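PDB 2HJS: USG-1 protein homolog from Pseudomonas aeruginosa, which probably acts as an NAD(P)-dependent oxidoreductase of the aspartate-semialdehyde dehydrogenase family, working on aldehyde or oxo groups, and is thought to dimerise. Local coordinates for residues V9-A14 with E20-L25; D27-P32 with A322-V327; L36-S41 with Q47-A52. All blocks are in the same frame, centred on the assembly; numbering follows the deposited sequence.

Interaction 1. Residues V9-A14 with E20-L25; sequences VAVVGA and EALVGL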
ATOM      1  N   VAL A   9      -1.265   2.041  39.843  1.00 55.07           N
ATOM      2  CA  VAL A   9      -1.446   1.708  38.482  1.00 53.71           C
ATOM      3  C   VAL A   9      -0.902   0.303  38.307  1.00 52.19           C
ATOM      4  O   VAL A   9       0.127  -0.056  38.897  1.00 52.28           O
ATOM      5  CB  VAL A   9      -0.719   2.743  37.597  1.00 53.92           C
ATOM      6  CG1 VAL A   9      -0.738   2.331  36.160  1.00 51.04           C
ATOM      7  CG2 VAL A   9      -1.355   4.126  37.782  1.00 54.37           C
ATOM      8  N   ALA A  10      -1.633  -0.497  37.547  1.00 50.08           N
ATOM      9  CA  ALA A  10      -1.145  -1.768  37.033  1.00 49.41           C
ATOM     10  C   ALA A  10      -0.966  -1.638  35.523  1.00 48.49           C
ATOM     11  O   ALA A  10      -1.771  -0.988  34.873  1.00 49.24           O
ATOM     12  CB  ALA A  10      -2.141  -2.869  37.332  1.00 48.51           C
ATOM     13  N   VAL A  11       0.084  -2.247  34.975  1.00 48.35           N
ATOM     14  CA  VAL A  11       0.200  -2.434  33.522  1.00 47.93           C
ATOM     15  C   VAL A  11       0.243  -3.930  33.229  1.00 48.19           C
ATOM     16  O   VAL A  11       1.226  -4.609  33.532  1.00 48.20           O
ATOM     17  CB  VAL A  11       1.423  -1.713  32.893  1.00 48.05           C
ATOM     18  CG1 VAL A  11       1.533  -2.006  31.375  1.00 46.31           C
ATOM     19  CG2 VAL A  11       1.353  -0.199  33.153  1.00 46.81           C
ATOM     20  N   VAL A  12      -0.848  -4.411  32.640  1.00 47.88           N
ATOM     21  CA  VAL A  12      -1.027  -5.806  32.251  1.00 47.66           C
ATOM     22  C   VAL A  12      -0.482  -5.970  30.849  1.00 47.99           C
ATOM     23  O   VAL A  12      -0.823  -5.198  29.950  1.00 48.71           O
ATOM     24  CB  VAL A  12      -2.518  -6.192  32.368  1.00 47.34           C
ATOM     25  CG1 VAL A  12      -2.748  -7.619  31.929  1.00 48.01           C
ATOM     26  CG2 VAL A  12      -2.975  -6.030  33.841  1.00 45.75           C
ATOM     27  N   GLY A  13       0.423  -6.929  30.682  1.00 48.09           N
ATOM     28  CA  GLY A  13       1.115  -7.160  29.408  1.00 47.36           C
ATOM     29  C   GLY A  13       2.355  -6.297  29.271  1.00 47.46           C
ATOM     30  O   GLY A  13       2.739  -5.892  28.180  1.00 46.94           O
ATOM     31  N   ALA A  14       3.009  -6.058  30.399  1.00 47.43           N
ATOM     32  CA  ALA A  14       4.073  -5.079  30.508  1.00 47.39           C
ATOM     33  C   ALA A  14       5.288  -5.457  29.679  1.00 47.49           C
ATOM     34  O   ALA A  14       6.059  -4.590  29.304  1.00 47.71           O
ATOM     35  CB  ALA A  14       4.468  -4.884  31.981  1.00 46.56           C
ATOM     36  N   GLU A  20       5.572  -2.390  27.101  1.00 48.20           N
ATOM     37  CA  GLU A  20       6.879  -1.783  27.354  1.00 49.55           C
ATOM     38  C   GLU A  20       6.918  -0.280  26.983  1.00 48.08           C
ATOM     39  O   GLU A  20       7.463   0.549  27.723  1.00 47.08           O
ATOM     40  CB  GLU A  20       7.938  -2.540  26.538  1.00 49.20           C
ATOM     41  CG  GLU A  20       9.370  -2.389  27.009  1.00 53.33           C
ATOM     42  CD  GLU A  20      10.411  -2.791  25.945  1.00 54.47           C
ATOM     43  OE1 GLU A  20      10.027  -3.194  24.813  1.00 61.83           O
ATOM     44  OE2 GLU A  20      11.629  -2.663  26.227  1.00 60.53           O
ATOM     45  N   ALA A  21       6.354   0.070  25.831  1.00 47.45           N
ATOM     46  CA  ALA A  21       6.329   1.475  25.411  1.00 47.07           C
ATOM     47  C   ALA A  21       5.477   2.257  26.400  1.00 46.58           C
ATOM     48  O   ALA A  21       5.811   3.369  26.765  1.00 47.96           O
ATOM     49  CB  ALA A  21       5.786   1.620  23.973  1.00 46.05           C
ATOM     50  N   LEU A  22       4.392   1.654  26.862  1.00 46.67           N
ATOM     51  CA  LEU A  22       3.465   2.347  27.728  1.00 47.28           C
ATOM     52  C   LEU A  22       4.114   2.629  29.087  1.00 47.58           C
ATOM     53  O   LEU A  22       3.943   3.715  29.639  1.00 47.78           O
ATOM     54  CB  LEU A  22       2.171   1.549  27.861  1.00 47.26           C
ATOM     55  CG  LEU A  22       0.972   2.286  28.461  1.00 47.71           C
ATOM     56  CD1 LEU A  22      -0.291   1.619  27.988  1.00 46.92           C
ATOM     57  CD2 LEU A  22       1.010   2.357  30.014  1.00 45.00           C
ATOM     58  N   VAL A  23       4.884   1.669  29.608  1.00 47.34           N
ATOM     59  CA  VAL A  23       5.603   1.860  30.866  1.00 46.49           C
ATOM     60  C   VAL A  23       6.634   2.980  30.724  1.00 46.72           C
ATOM     61  O   VAL A  23       6.749   3.837  31.607  1.00 48.25           O
ATOM     62  CB  VAL A  23       6.253   0.546  31.366  1.00 46.36           C
ATOM     63  CG1 VAL A  23       7.190   0.816  32.537  1.00 45.23           C
ATOM     64  CG2 VAL A  23       5.153  -0.472  31.757  1.00 43.92           C
ATOM     65  N   GLY A  24       7.383   2.989  29.630  1.00 46.61           N
ATOM     66  CA  GLY A  24       8.338   4.070  29.381  1.00 46.44           C
ATOM     67  C   GLY A  24       7.645   5.432  29.315  1.00 46.78           C
ATOM     68  O   GLY A  24       8.174   6.420  29.805  1.00 47.39           O
ATOM     69  N   LEU A  25       6.462   5.490  28.709  1.00 46.41           N
ATOM     70  CA  LEU A  25       5.702   6.736  28.653  1.00 46.67           C
ATOM     71  C   LEU A  25       5.174   7.228  30.001  1.00 47.14           C
ATOM     72  O   LEU A  25       5.093   8.441  30.215  1.00 46.98           O
ATOM     73  CB  LEU A  25       4.531   6.605  27.685  1.00 46.11           C
ATOM     74  CG  LEU A  25       4.929   6.560  26.214  1.00 47.58           C
ATOM     75  CD1 LEU A  25       3.706   6.183  25.396  1.00 44.86           C
ATOM     76  CD2 LEU A  25       5.545   7.887  25.742  1.00 44.94           C
TER
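V11 is the point at which strand 9-12 meets helix 17-28, and its isopropyl group sits against two consecutive helix residues, L22 and V23. One methyl of V23, CG2, rests against the whole fork of V11: CG1 lies 4.0 Å from V23 CG2, with CB and CG2 of V11 hardly farther off. With V23 CG1 turned anti to the backbone N (chi1 170°), it is CG2 that faces the strand. V11 CG2 also meets L22 CD2, at 4.1 Å. At G13 the chain leaves the strand with a positive phi (87°), a conformation glycine adopts readily, and swings toward the helix. A14 then adds its CB beside V11 on the same V23 methyl, 4.5 Å from V23 CG2. Its carbonyl oxygen, A14 O, comes 3.2 Å from E20 N, but the angle is too poor for a hydrogen bond. E20 touches with its CB, 3.9 Å from A14 O, while its OE1 forms a salt bridge with R167. The arrangement is the first strand, glycine-rich turn and helix of a Rossmann beta-alpha-beta unit, the turn that in such folds usually lies at the dinucleotide phosphates, consistent with the probable NAD(P) binding here.

Interaction 2. Residues D27-P32 with A322-V327; sequences DERDFP and AALNAV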
ATOM      1  N   ASP A  27       6.788   6.954  32.657  1.00 47.64           N
ATOM      2  CA  ASP A  27       7.967   7.525  33.305  1.00 47.99           C
ATOM      3  C   ASP A  27       8.280   8.888  32.637  1.00 48.87           C
ATOM      4  O   ASP A  27       8.344   9.925  33.314  1.00 48.08           O
ATOM      5  CB  ASP A  27       9.101   6.521  33.153  1.00 47.87           C
ATOM      6  CG  ASP A  27      10.392   6.964  33.801  1.00 50.34           C
ATOM      7  OD1 ASP A  27      10.418   7.942  34.597  1.00 53.35           O
ATOM      8  OD2 ASP A  27      11.410   6.285  33.531  1.00 51.63           O
ATOM      9  N   GLU A  28       8.415   8.876  31.307  1.00 48.27           N
ATOM     10  CA  GLU A  28       8.675  10.074  30.497  1.00 49.55           C
ATOM     11  C   GLU A  28       7.743  11.254  30.771  1.00 49.29           C
ATOM     12  O   GLU A  28       8.180  12.409  30.780  1.00 48.92           O
ATOM     13  CB  GLU A  28       8.480   9.741  29.016  1.00 49.07           C
ATOM     14  CG  GLU A  28       9.695   9.746  28.158  1.00 52.80           C
ATOM     15  CD  GLU A  28       9.324   9.654  26.660  1.00 58.06           C
ATOM     16  OE1 GLU A  28       9.553   8.560  26.068  1.00 59.72           O
ATOM     17  OE2 GLU A  28       8.775  10.662  26.112  1.00 56.86           O
ATOM     18  N   ARG A  29       6.450  10.951  30.910  1.00 48.85           N
ATOM     19  CA  ARG A  29       5.419  11.965  31.037  1.00 48.41           C
ATOM     20  C   ARG A  29       5.109  12.280  32.492  1.00 49.00           C
ATOM     21  O   ARG A  29       4.165  13.039  32.779  1.00 48.33           O
ATOM     22  CB  ARG A  29       4.132  11.534  30.297  1.00 48.76           C
ATOM     23  CG  ARG A  29       4.307  11.338  28.801  1.00 48.29           C
ATOM     24  CD  ARG A  29       3.015  10.946  28.118  1.00 47.81           C
ATOM     25  NE  ARG A  29       2.015  11.996  28.233  1.00 48.67           N
ATOM     26  CZ  ARG A  29       1.927  13.055  27.426  1.00 50.74           C
ATOM     27  NH1 ARG A  29       2.743  13.208  26.388  1.00 50.66           N
ATOM     28  NH2 ARG A  29       0.989  13.957  27.644  1.00 52.14           N
ATOM     29  N   ASP A  30       5.905  11.714  33.412  1.00 48.66           N
ATOM     30  CA  ASP A  30       5.672  11.887  34.827  1.00 49.29           C
ATOM     31  C   ASP A  30       4.255  11.636  35.265  1.00 48.74           C
ATOM     32  O   ASP A  30       3.681  12.443  36.001  1.00 48.77           O
ATOM     33  CB  ASP A  30       6.066  13.285  35.282  1.00 49.60           C
ATOM     34  CG  ASP A  30       7.490  13.366  35.629  1.00 51.54           C
ATOM     35  OD1 ASP A  30       7.827  12.961  36.759  1.00 53.40           O
ATOM     36  OD2 ASP A  30       8.278  13.813  34.757  1.00 54.42           O
ATOM     37  N   PHE A  31       3.706  10.513  34.842  1.00 48.60           N
ATOM     38  CA  PHE A  31       2.390  10.112  35.273  1.00 49.06           C
ATOM     39  C   PHE A  31       2.365  10.071  36.783  1.00 49.40           C
ATOM     40  O   PHE A  31       3.281   9.515  37.414  1.00 50.18           O
ATOM     41  CB  PHE A  31       2.050   8.753  34.691  1.00 48.85           C
ATOM     42  CG  PHE A  31       0.572   8.468  34.621  1.00 49.09           C
ATOM     43  CD1 PHE A  31      -0.163   8.818  33.491  1.00 48.05           C
ATOM     44  CD2 PHE A  31      -0.079   7.812  35.670  1.00 47.55           C
ATOM     45  CE1 PHE A  31      -1.536   8.532  33.419  1.00 46.92           C
ATOM     46  CE2 PHE A  31      -1.424   7.511  35.587  1.00 47.19           C
ATOM     47  CZ  PHE A  31      -2.156   7.876  34.462  1.00 47.62           C
ATOM     48  N   PRO A  32       1.348  10.701  37.388  1.00 50.10           N
ATOM     49  CA  PRO A  32       1.363  10.885  38.854  1.00 50.12           C
ATOM     50  C   PRO A  32       0.926   9.665  39.682  1.00 50.26           C
ATOM     51  O   PRO A  32       0.072   9.772  40.580  1.00 50.97           O
ATOM     52  CB  PRO A  32       0.445  12.092  39.070  1.00 50.25           C
ATOM     53  CG  PRO A  32      -0.470  12.090  37.874  1.00 50.03           C
ATOM     54  CD  PRO A  32       0.178  11.328  36.750  1.00 49.57           C
ATOM     55  N   ALA A 322      -1.036   3.070  19.665  1.00 47.48           N
ATOM     56  CA  ALA A 322      -1.483   2.299  20.823  1.00 47.09           C
ATOM     57  C   ALA A 322      -1.152   2.994  22.159  1.00 47.74           C
ATOM     58  O   ALA A 322      -2.067   3.506  22.837  1.00 48.44           O
ATOM     59  CB  ALA A 322      -0.901   0.903  20.785  1.00 46.36           C
ATOM     60  N   ALA A 323       0.131   3.021  22.531  1.00 47.02           N
ATOM     61  CA  ALA A 323       0.545   3.394  23.902  1.00 47.59           C
ATOM     62  C   ALA A 323       0.261   4.838  24.335  1.00 48.12           C
ATOM     63  O   ALA A 323      -0.298   5.072  25.417  1.00 48.66           O
ATOM     64  CB  ALA A 323       2.041   3.045  24.149  1.00 45.47           C
ATOM     65  N   LEU A 324       0.695   5.816  23.539  1.00 48.74           N
ATOM     66  CA  LEU A 324       0.494   7.213  23.940  1.00 48.77           C
ATOM     67  C   LEU A 324      -0.991   7.545  23.996  1.00 48.98           C
ATOM     68  O   LEU A 324      -1.427   8.199  24.927  1.00 50.25           O
ATOM     69  CB  LEU A 324       1.243   8.195  23.034  1.00 48.19           C
ATOM     70  CG  LEU A 324       1.122   9.661  23.463  1.00 48.54           C
ATOM     71  CD1 LEU A 324       1.695   9.878  24.880  1.00 44.90           C
ATOM     72  CD2 LEU A 324       1.835  10.533  22.453  1.00 48.61           C
ATOM     73  N   ASN A 325      -1.784   7.066  23.041  1.00 48.83           N
ATOM     74  CA  ASN A 325      -3.230   7.321  23.135  1.00 48.99           C
ATOM     75  C   ASN A 325      -3.848   6.767  24.433  1.00 49.19           C
ATOM     76  O   ASN A 325      -4.694   7.420  25.064  1.00 49.89           O
ATOM     77  CB  ASN A 325      -3.970   6.790  21.898  1.00 48.13           C
ATOM     78  CG  ASN A 325      -3.791   7.685  20.684  1.00 49.92           C
ATOM     79  OD1 ASN A 325      -3.921   8.910  20.784  1.00 50.25           O
ATOM     80  ND2 ASN A 325      -3.504   7.074  19.513  1.00 46.53           N
ATOM     81  N   ALA A 326      -3.423   5.569  24.836  1.00 49.25           N
ATOM     82  CA  ALA A 326      -3.893   4.962  26.076  1.00 49.11           C
ATOM     83  C   ALA A 326      -3.485   5.823  27.286  1.00 49.14           C
ATOM     84  O   ALA A 326      -4.281   6.079  28.186  1.00 49.92           O
ATOM     85  CB  ALA A 326      -3.351   3.533  26.208  1.00 47.73           C
ATOM     86  N   VAL A 327      -2.243   6.282  27.297  1.00 49.23           N
ATOM     87  CA  VAL A 327      -1.741   7.088  28.402  1.00 48.25           C
ATOM     88  C   VAL A 327      -2.463   8.454  28.458  1.00 48.71           C
ATOM     89  O   VAL A 327      -2.855   8.906  29.530  1.00 48.72           O
ATOM     90  CB  VAL A 327      -0.211   7.264  28.311  1.00 48.55           C
ATOM     91  CG1 VAL A 327       0.293   8.213  29.396  1.00 45.91           C
ATOM     92  CG2 VAL A 327       0.508   5.907  28.439  1.00 47.11           C
TER
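A Schellman motif closes helix 17-28, and the residues flanking its C-prime position, R29 and F31, both turn onto V327 of helix 317-336. D30, at that position with positive phi, gives its N to D27 O at 3.0 Å, while F31 N returns to L26 O. R29 makes its contact through the aliphatic part of the chain: its CD touches two methyls, 3.7 Å from L324 CD1 and 4.1 Å from V327 CG1. Beyond CD the chain bends at chi3 (63°), and the R29 and L324 side chains cross at about a right angle; R29 NH1 is 3.8 Å from L324 CD1. The charged end is held by a salt bridge from R29 NE to E331 OE2, one helical turn beyond V327. In this way the last helix of the chain, far away in sequence, covers the end of the first helix of the Rossmann-type nucleotide-binding region, and E28 adds a salt bridge to R319. F31 runs past V327 in the opposite sense. Its CD1 is 4.2 Å from V327 CG1, and V327 O lies at the ring edge, near the plane, 4.1 Å from F31 CE1. L26, L7 and I334 pack around the same phenyl group.

Interaction 3. Residues L36-S41 with Q47-A52; sequences LHLLAS and QRMGFA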
ATOM      1  N   LEU A  36       3.430   1.369  41.052  1.00 48.83           N
ATOM      2  CA  LEU A  36       3.281   0.765  39.745  1.00 48.49           C
ATOM      3  C   LEU A  36       3.478  -0.749  39.838  1.00 48.42           C
ATOM      4  O   LEU A  36       4.479  -1.215  40.384  1.00 48.45           O
ATOM      5  CB  LEU A  36       4.268   1.373  38.741  1.00 48.26           C
ATOM      6  CG  LEU A  36       4.267   0.810  37.316  1.00 48.27           C
ATOM      7  CD1 LEU A  36       2.894   0.886  36.623  1.00 47.40           C
ATOM      8  CD2 LEU A  36       5.352   1.432  36.426  1.00 48.17           C
ATOM      9  N   HIS A  37       2.534  -1.501  39.277  1.00 47.57           N
ATOM     10  CA  HIS A  37       2.606  -2.949  39.253  1.00 47.75           C
ATOM     11  C   HIS A  37       2.617  -3.434  37.814  1.00 48.21           C
ATOM     12  O   HIS A  37       1.669  -3.180  37.057  1.00 48.59           O
ATOM     13  CB  HIS A  37       1.408  -3.549  40.003  1.00 47.55           C
ATOM     14  CG  HIS A  37       1.316  -3.114  41.426  1.00 48.26           C
ATOM     15  ND1 HIS A  37       2.109  -3.655  42.415  1.00 52.07           N
ATOM     16  CD2 HIS A  37       0.546  -2.179  42.030  1.00 47.84           C
ATOM     17  CE1 HIS A  37       1.828  -3.078  43.571  1.00 50.72           C
ATOM     18  NE2 HIS A  37       0.877  -2.184  43.367  1.00 51.62           N
ATOM     19  N   LEU A  38       3.691  -4.120  37.438  1.00 48.58           N
ATOM     20  CA  LEU A  38       3.854  -4.686  36.110  1.00 48.99           C
ATOM     21  C   LEU A  38       3.417  -6.152  36.081  1.00 49.46           C
ATOM     22  O   LEU A  38       3.871  -6.952  36.873  1.00 49.70           O
ATOM     23  CB  LEU A  38       5.311  -4.560  35.664  1.00 48.71           C
ATOM     24  CG  LEU A  38       5.960  -3.172  35.694  1.00 49.19           C
ATOM     25  CD1 LEU A  38       7.350  -3.181  35.043  1.00 48.41           C
ATOM     26  CD2 LEU A  38       5.078  -2.142  35.026  1.00 43.15           C
ATOM     27  N   LEU A  39       2.536  -6.505  35.154  1.00 50.55           N
ATOM     28  CA  LEU A  39       2.007  -7.857  35.122  1.00 51.14           C
ATOM     29  C   LEU A  39       2.063  -8.449  33.749  1.00 51.83           C
ATOM     30  O   LEU A  39       1.992  -7.734  32.759  1.00 51.55           O
ATOM     31  CB  LEU A  39       0.571  -7.883  35.650  1.00 50.83           C
ATOM     32  CG  LEU A  39       0.396  -7.273  37.039  1.00 49.85           C
ATOM     33  CD1 LEU A  39      -1.036  -6.834  37.209  1.00 48.52           C
ATOM     34  CD2 LEU A  39       0.838  -8.255  38.151  1.00 48.07           C
ATOM     35  N   ALA A  40       2.189  -9.767  33.697  1.00 53.35           N
ATOM     36  CA  ALA A  40       2.144 -10.507  32.441  1.00 55.31           C
ATOM     37  C   ALA A  40       1.626 -11.915  32.715  1.00 57.08           C
ATOM     38  O   ALA A  40       1.327 -12.245  33.846  1.00 56.87           O
ATOM     39  CB  ALA A  40       3.516 -10.550  31.804  1.00 54.55           C
ATOM     40  N   SER A  41       1.512 -12.736  31.677  1.00 60.02           N
ATOM     41  CA  SER A  41       1.151 -14.142  31.842  1.00 63.13           C
ATOM     42  C   SER A  41       2.305 -14.897  32.485  1.00 64.97           C
ATOM     43  O   SER A  41       3.463 -14.507  32.317  1.00 65.57           O
ATOM     44  CB  SER A  41       0.783 -14.760  30.498  1.00 63.21           C
ATOM     45  OG  SER A  41      -0.429 -14.192  30.016  1.00 64.81           O
ATOM     46  N   GLN A  47      10.550 -11.843  35.329  1.00 70.90           N
ATOM     47  CA  GLN A  47      11.607 -11.028  34.735  1.00 70.43           C
ATOM     48  C   GLN A  47      11.498  -9.559  35.174  1.00 69.34           C
ATOM     49  O   GLN A  47      10.453  -9.118  35.659  1.00 69.05           O
ATOM     50  CB  GLN A  47      11.662 -11.203  33.216  1.00 70.38           C
ATOM     51  CG  GLN A  47      10.678 -10.372  32.426  1.00 71.39           C
ATOM     52  CD  GLN A  47      10.525 -10.863  30.988  1.00 71.84           C
ATOM     53  OE1 GLN A  47       9.986 -11.945  30.743  1.00 73.80           O
ATOM     54  NE2 GLN A  47      10.988 -10.062  30.032  1.00 73.45           N
ATOM     55  N   ARG A  48      12.590  -8.817  35.038  1.00 68.17           N
ATOM     56  CA  ARG A  48      12.643  -7.449  35.553  1.00 67.23           C
ATOM     57  C   ARG A  48      12.610  -6.411  34.427  1.00 66.36           C
ATOM     58  O   ARG A  48      13.036  -6.683  33.306  1.00 65.76           O
ATOM     59  CB  ARG A  48      13.864  -7.248  36.469  1.00 66.91           C
ATOM     60  CG  ARG A  48      13.908  -8.199  37.677  1.00 67.30           C
ATOM     61  CD  ARG A  48      14.842  -7.714  38.801  1.00 67.70           C
ATOM     62  NE  ARG A  48      14.208  -6.734  39.697  1.00 68.48           N
ATOM     63  CZ  ARG A  48      13.581  -7.026  40.841  1.00 69.48           C
ATOM     64  NH1 ARG A  48      13.482  -8.284  41.267  1.00 69.55           N
ATOM     65  NH2 ARG A  48      13.041  -6.051  41.569  1.00 69.11           N
HETATM   66  N   MSE A  49      12.081  -5.230  34.732  1.00 65.63           N
HETATM   67  CA  MSE A  49      12.034  -4.130  33.774  1.00 66.45           C
HETATM   68  C   MSE A  49      12.406  -2.832  34.436  1.00 64.10           C
HETATM   69  O   MSE A  49      12.082  -2.610  35.599  1.00 63.56           O
HETATM   70  CB  MSE A  49      10.640  -3.982  33.166  1.00 65.46           C
HETATM   71  CG  MSE A  49      10.241  -5.093  32.254  1.00 66.93           C
HETATM   72 SE   MSE A  49       8.455  -4.759  31.538  1.00 73.87          SE
HETATM   73  CE  MSE A  49       8.749  -3.018  30.644  1.00 67.90           C
ATOM     74  N   GLY A  50      13.062  -1.970  33.673  1.00 62.91           N
ATOM     75  CA  GLY A  50      13.429  -0.644  34.136  1.00 61.97           C
ATOM     76  C   GLY A  50      12.240   0.292  34.200  1.00 61.33           C
ATOM     77  O   GLY A  50      11.379   0.278  33.320  1.00 61.47           O
ATOM     78  N   PHE A  51      12.188   1.088  35.263  1.00 60.57           N
ATOM     79  CA  PHE A  51      11.217   2.170  35.401  1.00 59.96           C
ATOM     80  C   PHE A  51      11.781   3.255  36.307  1.00 59.94           C
ATOM     81  O   PHE A  51      12.150   2.989  37.481  1.00 59.94           O
ATOM     82  CB  PHE A  51       9.875   1.679  35.948  1.00 59.42           C
ATOM     83  CG  PHE A  51       8.877   2.789  36.171  1.00 59.08           C
ATOM     84  CD1 PHE A  51       8.131   3.304  35.099  1.00 57.42           C
ATOM     85  CD2 PHE A  51       8.709   3.350  37.443  1.00 57.50           C
ATOM     86  CE1 PHE A  51       7.208   4.345  35.291  1.00 56.38           C
ATOM     87  CE2 PHE A  51       7.803   4.388  37.649  1.00 58.82           C
ATOM     88  CZ  PHE A  51       7.039   4.889  36.560  1.00 57.97           C
ATOM     89  N   ALA A  52      11.847   4.475  35.772  1.00 59.59           N
ATOM     90  CA  ALA A  52      12.374   5.627  36.527  1.00 59.89           C
ATOM     91  C   ALA A  52      13.717   5.324  37.201  1.00 60.25           C
ATOM     92  O   ALA A  52      13.897   5.622  38.390  1.00 60.36           O
ATOM     93  CB  ALA A  52      11.342   6.120  37.555  1.00 59.40           C
TER
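Strands 36-40 and 48-51 run antiparallel but are not bonded neighbours: L36 lies level with F51 at a CA-to-CA distance of 9.2 Å, and L38 with M49 at 8.5 Å. Strand 54-60 stands between them in the sheet, so the two segments meet by side chains reaching across it on one face. The first pair is a CH-pi contact. L36 CD2 sits almost exactly over the middle of the phenyl ring, 3.5 Å from the F51 ring centroid and only 10° off the normal, with all six ring carbons within 4.0 Å of that methyl. With CG anti to the backbone N (chi1 178°), L36 presents CD2 to the ring face. The second pair joins L38 and M49. L38 CD1 meets M49, a selenomethionine, at two atoms, M49 CB (3.9 Å) and M49 SE (4.0 Å), the two side chains crossing at a slant. L56 of the intervening strand touches both L38 and F51, and L38 bonds through its backbone to G59. Helix 17-28 covers this face: V23 packs on L38 and F51, E20 on M49, and D27 OD2 accepts a hydrogen bond from A52 N, just past the edge strand, while V9 and V11 of strand 9-12 touch L36.

From the N terminus, interaction 1 closes first, joining strand 9-12 to the helix that follows it across a short glycine-rich turn. Interaction 2 opens at the end of that same helix and closes only some 290 residues later, on helix 317-336. Interaction 3 is another short closure, between 36-41 and 47-52, and falls wholly within that long span; none of the three cross. Helix 17-28 is common ground: its L22 and L25 pack against V327 and A323, and it also meets both segments of interaction 3. Strands 9-12 and 36-40 are neighbours in the sheet, where V11 N bonds H37 O, and helices 17-28 and 317-336 lie side by side on the same face of that sheet.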